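Local structure of glucosamine--fructose-6-phosphate aminotransferase [isomerizing] (Francisella tularensis subsp. tularensis, 3TBF) at residues 277-283 against 304-310. The protein probably makes glucosamine 6-phosphate from fructose 6-phosphate and glutamine, the C-terminal domain here being the isomerase part, without the glutaminase domain. Residues are numbered along the deposited sequence.
Sequences MPIVAVV and GKLILFV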
loop_
_atom_site.group_PDB
_atom_site.type_symbol
_atom_site.label_atom_id
_atom_site.label_comp_id
_atom_site.label_asym_id
_atom_site.label_seq_id
_atom_site.Cartn_x
_atom_site.Cartn_y
_atom_site.Cartn_z
HETATM N N MSE A 277 18.644 -12.734 -7.880
HETATM C CA MSE A 277 17.852 -11.705 -7.222
HETATM C C MSE A 277 18.390 -11.318 -5.844
HETATM O O MSE A 277 18.463 -12.152 -4.950
HETATM C CB MSE A 277 16.428 -12.218 -7.070
HETATM C CG MSE A 277 15.534 -11.384 -6.199
HETATM SE SE MSE A 277 15.074 -9.771 -7.154
HETATM C CE MSE A 277 14.223 -10.592 -8.756
ATOM N N PRO A 278 18.761 -10.038 -5.668
ATOM C CA PRO A 278 19.119 -9.480 -4.374
ATOM C C PRO A 278 17.917 -9.245 -3.491
ATOM O O PRO A 278 16.919 -8.705 -3.955
ATOM C CB PRO A 278 19.743 -8.143 -4.719
ATOM C CG PRO A 278 20.009 -8.166 -6.122
ATOM C CD PRO A 278 19.015 -9.084 -6.751
ATOM N N ILE A 279 18.006 -9.694 -2.247
ATOM C CA ILE A 279 16.983 -9.491 -1.251
ATOM C C ILE A 279 17.590 -8.659 -0.111
ATOM O O ILE A 279 18.506 -9.082 0.569
ATOM C CB ILE A 279 16.430 -10.828 -0.719
ATOM C CG1 ILE A 279 15.517 -11.488 -1.745
ATOM C CG2 ILE A 279 15.543 -10.620 0.495
ATOM C CD1 ILE A 279 16.208 -11.952 -2.978
ATOM N N VAL A 280 17.106 -7.441 0.068
ATOM C CA VAL A 280 17.624 -6.588 1.132
ATOM C C VAL A 280 16.594 -6.549 2.258
ATOM O O VAL A 280 15.407 -6.265 2.033
ATOM C CB VAL A 280 17.893 -5.189 0.649
ATOM C CG1 VAL A 280 18.416 -4.399 1.783
ATOM C CG2 VAL A 280 18.895 -5.178 -0.514
ATOM N N ALA A 281 17.006 -6.897 3.454
ATOM C CA ALA A 281 16.057 -6.947 4.537
ATOM C C ALA A 281 16.632 -6.326 5.791
ATOM O O ALA A 281 17.840 -6.318 6.028
ATOM C CB ALA A 281 15.593 -8.417 4.802
ATOM N N VAL A 282 15.723 -5.865 6.616
ATOM C CA VAL A 282 16.000 -5.222 7.865
ATOM C C VAL A 282 15.452 -6.174 8.922
ATOM O O VAL A 282 14.283 -6.521 8.905
ATOM C CB VAL A 282 15.263 -3.870 7.911
ATOM C CG1 VAL A 282 15.175 -3.330 9.331
ATOM C CG2 VAL A 282 15.952 -2.806 6.924
ATOM N N VAL A 283 16.330 -6.622 9.832
ATOM C CA VAL A 283 15.991 -7.604 10.853
ATOM C C VAL A 283 16.218 -7.032 12.255
ATOM O O VAL A 283 17.314 -7.110 12.813
ATOM C CB VAL A 283 16.838 -8.858 10.644
ATOM C CG1 VAL A 283 16.386 -9.952 11.575
ATOM C CG2 VAL A 283 16.756 -9.328 9.183
ATOM N N GLY A 304 17.597 -16.774 -3.322
ATOM C CA GLY A 304 17.755 -15.323 -3.167
ATOM C C GLY A 304 19.071 -14.995 -2.512
ATOM O O GLY A 304 19.530 -15.719 -1.627
ATOM N N LYS A 305 19.697 -13.916 -2.959
ATOM C CA LYS A 305 20.910 -13.435 -2.330
ATOM C C LYS A 305 20.561 -12.432 -1.194
ATOM O O LYS A 305 20.218 -11.268 -1.440
ATOM C CB LYS A 305 21.835 -12.836 -3.381
ATOM C CG LYS A 305 23.180 -12.343 -2.848
ATOM C CD LYS A 305 23.866 -13.391 -1.969
ATOM C CE LYS A 305 25.378 -13.476 -2.229
ATOM N NZ LYS A 305 26.072 -12.260 -1.753
ATOM N N LEU A 306 20.654 -12.920 0.043
ATOM C CA LEU A 306 20.220 -12.208 1.224
ATOM C C LEU A 306 21.317 -11.244 1.653
ATOM O O LEU A 306 22.482 -11.661 1.841
ATOM C CB LEU A 306 19.923 -13.172 2.399
ATOM C CG LEU A 306 18.533 -13.825 2.543
ATOM C CD1 LEU A 306 18.024 -14.294 1.180
ATOM C CD2 LEU A 306 18.514 -15.012 3.552
ATOM N N ILE A 307 20.915 -9.964 1.757
ATOM C CA ILE A 307 21.736 -8.859 2.253
ATOM C C ILE A 307 20.985 -8.267 3.414
ATOM O O ILE A 307 19.912 -7.643 3.228
ATOM C CB ILE A 307 21.905 -7.811 1.172
ATOM C CG1 ILE A 307 22.674 -8.419 -0.005
ATOM C CG2 ILE A 307 22.614 -6.647 1.698
ATOM C CD1 ILE A 307 22.591 -7.594 -1.236
ATOM N N LEU A 308 21.508 -8.500 4.617
ATOM C CA LEU A 308 20.735 -8.255 5.815
ATOM C C LEU A 308 21.367 -7.241 6.708
ATOM O O LEU A 308 22.535 -7.330 7.002
ATOM C CB LEU A 308 20.534 -9.531 6.591
ATOM C CG LEU A 308 20.011 -10.755 5.830
ATOM C CD1 LEU A 308 20.054 -11.911 6.774
ATOM C CD2 LEU A 308 18.610 -10.553 5.244
ATOM N N PHE A 309 20.560 -6.282 7.142
ATOM C CA PHE A 309 20.928 -5.338 8.122
ATOM C C PHE A 309 20.180 -5.665 9.381
ATOM O O PHE A 309 18.963 -5.643 9.460
ATOM C CB PHE A 309 20.565 -3.953 7.649
ATOM C CG PHE A 309 21.281 -3.541 6.410
ATOM C CD1 PHE A 309 22.627 -3.267 6.425
ATOM C CD2 PHE A 309 20.614 -3.434 5.238
ATOM C CE1 PHE A 309 23.299 -2.892 5.273
ATOM C CE2 PHE A 309 21.283 -3.046 4.089
ATOM C CZ PHE A 309 22.646 -2.790 4.126
ATOM N N VAL A 310 20.932 -5.940 10.405
ATOM C CA VAL A 310 20.477 -6.725 11.524
ATOM C C VAL A 310 20.903 -6.007 12.778
ATOM O O VAL A 310 21.944 -5.421 12.795
ATOM C CB VAL A 310 21.175 -8.106 11.369
ATOM C CG1 VAL A 310 21.614 -8.706 12.715
ATOM C CG2 VAL A 310 20.370 -9.029 10.447
#
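Gly304 leads into the second strand with its CA 3.7 Å from Ile279 CD1; a CB here would clash with that methyl. Lys305 then opens the parallel pairing: its N donates to Met277 O (2.9 Å) and its O accepts from Ile279 N (2.8 Å). Leu306 turns to the face that carries Ile279, its CD1 4.3 Å from Ile279 CB. Two residues after Lys305, the bonding repeats at Ile307: Ile307 N to Ile279 O (2.8 Å) and Ala281 N to Ile307 O (3.0 Å), so alternate residues of 305-310 bond to the flanking odd-numbered residues opposite. Leu308 covers Ala281, CD2 to CB 3.7 Å. Phe309 donates from N to Ala281 O (2.9 Å) and accepts at O from Val283 N (2.8 Å), while Val280 CG1 meets its ring edge 3.9 Å from CE2. Val310 ends the run, CG2 3.5 Å from Val283 CB. These strands belong to a right-handed beta-alpha-beta crossover in the second SIS domain, as the third (central) and fourth strands of its five-stranded parallel sheet. Helix 289-301 packs on the face of Ile279, Val283 and Leu306, helix 335-355 covers Val280, Val282 and Phe309, and strands 229-234 and 324-328 flank the pair.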